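Local coordinates for protein DNA-dependent metalloprotease WSS1 homolog 2 (Schizosaccharomyces pombe, PDB 5JIG) that probably cleaves DNA-binding proteins as a zinc-dependent, DNA-dependent endopeptidase, helping to repair toxic DNA-protein cross-links, at residues T31-W42 against L118-L127. Residues are numbered along the deposited sequence; the frame is centred on the assembly and turned at random.
Sequences TGIKKIMDSHRW and LTKEADAADL
Leu118 meets the indole of Trp42 edge-on: its CD1 lies in the ring plane, 3.7 Å from Trp42 CH2. One face of that indole carries His40 CB, centred 3.4 Å above the plane, while Trp42 CZ2 in turn sits over the rim of the His40 imidazole; Leu118 CD2 approaches this ring obliquely. Ile36 and Leu118 cross at about a right angle, with Ile36 CB 3.9 Å from Leu118 CD2. Ile36 CG2, anti to its carbonyl carbon, reaches 3.6 Å from Glu121 CG and more loosely faces Ala122 CB. The N-to-C directions of helix 31-40 and of 118-122, the end of helix 109-122, differ by 128° in the WLM metalloprotease domain, beside helix 88-100, which bears the HExxH histidines His97 and His101; its Ile96 touches Ala122 and its Leu99 Trp42. Gly32 allows the closest backbone approach, its CA making a CH···O contact of 3.4 Å with Ala122 O, which also accepts a hydrogen bond from Lys92 NZ. Toward the solvent, Lys35 and Glu121 cross with their aliphatic parts touching, and Lys35 NZ stays 4.5 Å from Glu121 OE2, too far for a salt bridge. An alanine in place of Glu121 would probably leave Lys35 without this nearby opposite charge and Lys35 CG without its aliphatic neighbour. Leu127 CD1 rests on Gly32 CA, and Leu127 CB lies 3.5 Å from Thr31 OG1.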
ATOM      1  N   THR A  31       3.975  -8.549  -6.945  1.00  7.51           N
ATOM      2  CA  THR A  31       4.391  -8.255  -8.288  1.00  9.02           C
ATOM      3  C   THR A  31       3.573  -7.160  -8.981  1.00  7.95           C
ATOM      4  O   THR A  31       4.084  -6.437  -9.829  1.00  8.54           O
ATOM      5  CB  THR A  31       4.458  -9.541  -9.109  1.00 11.49           C
ATOM      6  OG1 THR A  31       3.206 -10.185  -9.015  1.00 13.35           O
ATOM      7  CG2 THR A  31       5.510 -10.469  -8.639  1.00 12.26           C
ATOM      8  N   GLY A  32       2.305  -7.078  -8.630  1.00  7.39           N
ATOM      9  CA  GLY A  32       1.448  -6.033  -9.156  1.00  7.47           C
ATOM     10  C   GLY A  32       1.765  -4.665  -8.593  1.00  6.90           C
ATOM     11  O   GLY A  32       1.801  -3.673  -9.320  1.00  7.37           O
ATOM     12  N   ILE A  33       2.009  -4.586  -7.299  1.00  6.55           N
ATOM     13  CA  ILE A  33       2.457  -3.338  -6.682  1.00  6.19           C
ATOM     14  C   ILE A  33       3.787  -2.885  -7.259  1.00  6.49           C
ATOM     15  O   ILE A  33       3.979  -1.724  -7.598  1.00  7.22           O
ATOM     16  CB  ILE A  33       2.510  -3.490  -5.138  1.00  6.23           C
ATOM     17  CG1 ILE A  33       1.143  -3.746  -4.521  1.00  5.85           C
ATOM     18  CG2 ILE A  33       3.202  -2.293  -4.487  1.00  6.68           C
ATOM     19  CD1 ILE A  33       0.112  -2.639  -4.737  1.00  6.76           C
ATOM     20  N   LYS A  34       4.721  -3.821  -7.425  1.00  6.92           N
ATOM     21  CA  LYS A  34       6.020  -3.469  -8.031  1.00  7.30           C
ATOM     22  C   LYS A  34       5.820  -2.959  -9.446  1.00  7.69           C
ATOM     23  O   LYS A  34       6.480  -1.979  -9.840  1.00  8.26           O
ATOM     24  CB  LYS A  34       6.959  -4.660  -7.974  1.00  8.74           C
ATOM     25  CG  LYS A  34       7.459  -5.055  -6.648  1.00 11.11           C
ATOM     26  CD  LYS A  34       8.326  -6.284  -6.657  1.00 16.38           C
ATOM     27  CE  LYS A  34       9.712  -5.935  -6.833  1.00 24.32           C
ATOM     28  NZ  LYS A  34      10.559  -6.938  -6.048  1.00 32.03           N
ATOM     29  N   LYS A  35       4.923  -3.590 -10.220  1.00  7.76           N
ATOM     30  CA  LYS A  35       4.694  -3.153 -11.585  1.00  8.59           C
ATOM     31  C   LYS A  35       4.242  -1.730 -11.660  1.00  7.76           C
ATOM     32  O   LYS A  35       4.737  -0.973 -12.477  1.00  8.92           O
ATOM     33  CB  LYS A  35       3.647  -4.107 -12.245  1.00 10.17           C
ATOM     34  CG  LYS A  35       3.427  -3.891 -13.696  1.00 11.79           C
ATOM     35  CD  LYS A  35       4.443  -4.600 -14.502  1.00 18.85           C
ATOM     36  CE  LYS A  35       4.136  -4.531 -15.992  1.00 26.16           C
ATOM     37  NZ  LYS A  35       5.286  -4.196 -16.803  1.00 32.03           N
ATOM     38  N   ILE A  36       3.272  -1.344 -10.807  1.00  7.03           N
ATOM     39  CA  ILE A  36       2.800   0.008 -10.868  1.00  7.12           C
ATOM     40  C   ILE A  36       3.808   1.018 -10.298  1.00  6.91           C
ATOM     41  O   ILE A  36       3.872   2.160 -10.793  1.00  7.90           O
ATOM     42  CB  ILE A  36       1.397   0.196 -10.272  1.00  7.22           C
ATOM     43  CG1 ILE A  36       1.327  -0.163  -8.806  1.00  7.46           C
ATOM     44  CG2 ILE A  36       0.404  -0.568 -11.119  1.00  8.32           C
ATOM     45  CD1 ILE A  36       0.001   0.173  -8.141  1.00  7.22           C
ATOM     46  N   MET A  37       4.551   0.653  -9.262  1.00  7.08           N
ATOM     47  CA  MET A  37       5.568   1.581  -8.751  1.00  7.54           C
ATOM     48  C   MET A  37       6.664   1.813  -9.793  1.00  7.88           C
ATOM     49  O   MET A  37       7.143   2.941  -9.941  1.00  8.00           O
ATOM     50  CB  MET A  37       6.065   1.133  -7.421  1.00  8.74           C
ATOM     51  CG  MET A  37       4.906   1.199  -6.420  1.00  9.50           C
ATOM     52  SD  MET A  37       5.371   0.708  -4.706  1.00  9.17           S
ATOM     53  CE  MET A  37       6.355   2.136  -4.202  1.00  8.62           C
ATOM     54  N   ASP A  38       7.022   0.759 -10.533  1.00  7.29           N
ATOM     55  CA  ASP A  38       7.984   0.918 -11.628  0.50  8.42           C
ATOM     56  C   ASP A  38       7.356   1.763 -12.735  1.00  8.56           C
ATOM     57  O   ASP A  38       7.995   2.705 -13.232  1.00  9.85           O
ATOM     58  CB  ASP A  38       8.396  -0.454 -12.153  0.50  9.64           C
ATOM     59  CG  ASP A  38       9.385  -1.132 -11.271  0.50  8.89           C
ATOM     60  OD1 ASP A  38       9.480  -2.365 -11.348  0.50 13.58           O
ATOM     61  OD2 ASP A  38      10.263  -0.425 -10.673  0.50 14.80           O
ATOM     62  N   SER A  39       6.134   1.450 -13.160  1.00  8.50           N
ATOM     63  CA  SER A  39       5.528   2.168 -14.301  0.50  9.01           C
ATOM     64  C   SER A  39       5.349   3.634 -14.023  1.00  8.48           C
ATOM     65  O   SER A  39       5.531   4.482 -14.895  1.00  9.81           O
ATOM     66  CB  SER A  39       4.176   1.520 -14.671  0.50 11.41           C
ATOM     67  OG  SER A  39       4.376   0.190 -15.111  0.50 15.44           O
ATOM     68  N   HIS A  40       4.958   3.959 -12.778  1.00  8.10           N
ATOM     69  CA  HIS A  40       4.691   5.314 -12.387  1.00  8.61           C
ATOM     70  C   HIS A  40       5.870   6.001 -11.671  1.00  8.14           C
ATOM     71  O   HIS A  40       5.755   7.136 -11.268  1.00 10.26           O
ATOM     72  CB  HIS A  40       3.380   5.456 -11.602  1.00  8.48           C
ATOM     73  CG  HIS A  40       2.568   6.609 -11.980  1.00  7.98           C
ATOM     74  ND1 HIS A  40       3.065   7.879 -11.941  1.00  9.56           N
ATOM     75  CD2 HIS A  40       1.314   6.737 -12.466  1.00  8.60           C
ATOM     76  CE1 HIS A  40       2.145   8.753 -12.339  1.00  9.65           C
ATOM     77  NE2 HIS A  40       1.049   8.084 -12.667  1.00  9.15           N
ATOM     78  N   ARG A  41       6.986   5.309 -11.585  1.00  8.72           N
ATOM     79  CA  ARG A  41       8.245   5.847 -11.009  1.00  8.90           C
ATOM     80  C   ARG A  41       8.036   6.411  -9.608  1.00  8.20           C
ATOM     81  O   ARG A  41       8.370   7.538  -9.328  1.00 10.05           O
ATOM     82  CB  ARG A  41       8.899   6.806 -11.974  1.00  9.66           C
ATOM     83  CG  ARG A  41       9.343   6.158 -13.230  1.00 10.39           C
ATOM     84  CD  ARG A  41       9.962   7.058 -14.271  1.00 13.57           C
ATOM     85  NE  ARG A  41      11.013   7.885 -13.765  1.00 17.97           N
ATOM     86  CZ  ARG A  41      10.956   9.204 -13.544  1.00 33.50           C
ATOM     87  NH1 ARG A  41      12.051   9.817 -13.100  1.00 38.24           N
ATOM     88  NH2 ARG A  41       9.834   9.916 -13.726  1.00 36.68           N
ATOM     89  N   TRP A  42       7.508   5.581  -8.713  1.00  7.90           N
ATOM     90  CA  TRP A  42       7.267   5.961  -7.319  1.00  8.09           C
ATOM     91  C   TRP A  42       8.212   5.273  -6.394  1.00  8.24           C
ATOM     92  O   TRP A  42       8.323   4.040  -6.367  1.00  9.33           O
ATOM     93  CB  TRP A  42       5.842   5.586  -6.937  1.00  8.63           C
ATOM     94  CG  TRP A  42       4.801   6.415  -7.565  1.00  8.98           C
ATOM     95  CD1 TRP A  42       4.909   7.709  -7.930  1.00  9.61           C
ATOM     96  CD2 TRP A  42       3.496   6.014  -7.918  1.00  9.06           C
ATOM     97  NE1 TRP A  42       3.713   8.157  -8.480  1.00 10.01           N
ATOM     98  CE2 TRP A  42       2.838   7.120  -8.465  1.00  9.70           C
ATOM     99  CE3 TRP A  42       2.802   4.788  -7.841  1.00 10.55           C
ATOM    100  CZ2 TRP A  42       1.509   7.046  -8.950  1.00 10.52           C
ATOM    101  CZ3 TRP A  42       1.510   4.732  -8.334  1.00 12.29           C
ATOM    102  CH2 TRP A  42       0.880   5.853  -8.801  1.00 12.33           C
ATOM    103  N   LEU A 118      -4.320   1.665 -12.486  1.00  8.26           N
ATOM    104  CA  LEU A 118      -3.340   0.992 -11.603  1.00  7.79           C
ATOM    105  C   LEU A 118      -3.847  -0.347 -11.107  1.00  7.39           C
ATOM    106  O   LEU A 118      -3.120  -1.324 -11.029  1.00  7.64           O
ATOM    107  CB  LEU A 118      -2.991   1.894 -10.418  1.00  7.19           C
ATOM    108  CG  LEU A 118      -2.350   3.239 -10.730  1.00  8.52           C
ATOM    109  CD1 LEU A 118      -2.268   4.041  -9.419  1.00  9.91           C
ATOM    110  CD2 LEU A 118      -0.988   3.138 -11.306  1.00 10.27           C
ATOM    111  N   THR A 119      -5.146  -0.404 -10.791  1.00  7.39           N
ATOM    112  CA  THR A 119      -5.777  -1.645 -10.339  1.00  7.34           C
ATOM    113  C   THR A 119      -5.650  -2.729 -11.437  1.00  8.39           C
ATOM    114  O   THR A 119      -5.324  -3.853 -11.158  1.00  9.43           O
ATOM    115  CB  THR A 119      -7.226  -1.358  -9.982  1.00  7.76           C
ATOM    116  OG1 THR A 119      -7.254  -0.594  -8.772  1.00  7.60           O
ATOM    117  CG2 THR A 119      -8.010  -2.641  -9.743  1.00  8.80           C
ATOM    118  N   LYS A 120      -5.980  -2.309 -12.665  1.00  9.22           N
ATOM    119  CA  LYS A 120      -5.884  -3.280 -13.769  1.00  9.83           C
ATOM    120  C   LYS A 120      -4.441  -3.765 -13.951  1.00  9.45           C
ATOM    121  O   LYS A 120      -4.182  -4.974 -14.068  1.00 11.28           O
ATOM    122  CB  LYS A 120      -6.396  -2.603 -15.040  1.00 10.81           C
ATOM    123  CG  LYS A 120      -6.267  -3.345 -16.329  1.00 13.67           C
ATOM    124  CD  LYS A 120      -6.946  -2.674 -17.523  1.00 18.38           C
ATOM    125  CE  LYS A 120      -6.764  -3.384 -18.831  1.00 25.11           C
ATOM    126  NZ  LYS A 120      -7.454  -2.602 -19.867  1.00 32.67           N
ATOM    127  N   GLU A 121      -3.483  -2.839 -13.922  1.00  8.90           N
ATOM    128  CA  GLU A 121      -2.100  -3.244 -14.047  1.00  7.98           C
ATOM    129  C   GLU A 121      -1.679  -4.227 -12.960  1.00  7.46           C
ATOM    130  O   GLU A 121      -1.032  -5.209 -13.212  1.00  8.99           O
ATOM    131  CB  GLU A 121      -1.251  -1.991 -14.001  1.00  9.14           C
ATOM    132  CG  GLU A 121       0.228  -2.253 -14.294  1.00  8.70           C
ATOM    133  CD  GLU A 121       0.552  -2.184 -15.763  1.00  9.64           C
ATOM    134  OE1 GLU A 121       0.466  -1.085 -16.323  1.00 11.45           O
ATOM    135  OE2 GLU A 121       0.897  -3.246 -16.390  1.00 12.97           O
ATOM    136  N   ALA A 122      -2.030  -3.894 -11.745  1.00  7.87           N
ATOM    137  CA  ALA A 122      -1.579  -4.677 -10.587  1.00  8.26           C
ATOM    138  C   ALA A 122      -2.283  -6.007 -10.417  1.00  8.90           C
ATOM    139  O   ALA A 122      -1.819  -6.830  -9.627  1.00 10.51           O
ATOM    140  CB  ALA A 122      -1.756  -3.839  -9.328  1.00  8.38           C
ATOM    141  N   ASP A 123      -3.406  -6.186 -11.099  1.00  9.02           N
ATOM    142  CA  ASP A 123      -4.183  -7.434 -11.020  1.00 10.17           C
ATOM    143  C   ASP A 123      -3.939  -8.340 -12.242  1.00 10.90           C
ATOM    144  O   ASP A 123      -4.644  -9.327 -12.413  1.00 11.44           O
ATOM    145  CB  ASP A 123      -5.677  -7.156 -10.903  1.00 13.30           C
ATOM    146  CG  ASP A 123      -6.464  -8.402 -10.529  1.00 15.90           C
ATOM    147  OD1 ASP A 123      -7.539  -8.663 -11.125  1.00 22.10           O
ATOM    148  OD2 ASP A 123      -6.003  -9.155  -9.608  1.00 19.38           O
ATOM    149  N   ALA A 124      -2.995  -7.991 -13.121  1.00  9.50           N
ATOM    150  CA  ALA A 124      -2.824  -8.717 -14.358  1.00 11.22           C
ATOM    151  C   ALA A 124      -2.571 -10.204 -14.094  1.00 10.38           C
ATOM    152  O   ALA A 124      -1.870 -10.581 -13.148  1.00 11.74           O
ATOM    153  CB  ALA A 124      -1.708  -8.129 -15.191  1.00 10.98           C
ATOM    154  N   ALA A 125      -3.138 -11.057 -14.916  1.00 12.03           N
ATOM    155  CA  ALA A 125      -3.075 -12.501 -14.726  1.00 12.83           C
ATOM    156  C   ALA A 125      -1.711 -13.105 -14.851  1.00 13.76           C
ATOM    157  O   ALA A 125      -1.493 -14.235 -14.389  1.00 18.54           O
ATOM    158  CB  ALA A 125      -4.019 -13.233 -15.689  1.00 14.61           C
ATOM    159  N   ASP A 126      -0.789 -12.427 -15.517  1.00 11.57           N
ATOM    160  CA  ASP A 126       0.530 -12.972 -15.750  1.00 14.38           C
ATOM    161  C   ASP A 126       1.498 -12.703 -14.635  1.00 16.85           C
ATOM    162  O   ASP A 126       2.558 -13.322 -14.616  1.00 23.57           O
ATOM    163  CB  ASP A 126       1.141 -12.382 -17.011  1.00 15.35           C
ATOM    164  CG  ASP A 126       1.452 -10.953 -16.911  1.00 13.19           C
ATOM    165  OD1 ASP A 126       2.617 -10.616 -17.244  1.00 14.69           O
ATOM    166  OD2 ASP A 126       0.559 -10.238 -16.502  1.00 15.00           O
ATOM    167  N   LEU A 127       1.169 -11.842 -13.707  1.00 16.62           N
ATOM    168  CA  LEU A 127       2.092 -11.487 -12.647  1.00 15.90           C
ATOM    169  C   LEU A 127       2.147 -12.480 -11.533  1.00 24.21           C
ATOM    170  O   LEU A 127       1.777 -13.613 -11.638  1.00 25.75           O
ATOM    171  CB  LEU A 127       1.634 -10.172 -12.090  1.00 14.86           C
ATOM    172  CG  LEU A 127       1.657  -8.985 -13.112  1.00 13.43           C
ATOM    173  CD1 LEU A 127       1.270  -7.667 -12.454  1.00 13.72           C
ATOM    174  CD2 LEU A 127       2.986  -8.901 -13.874  1.00 16.68           C
TER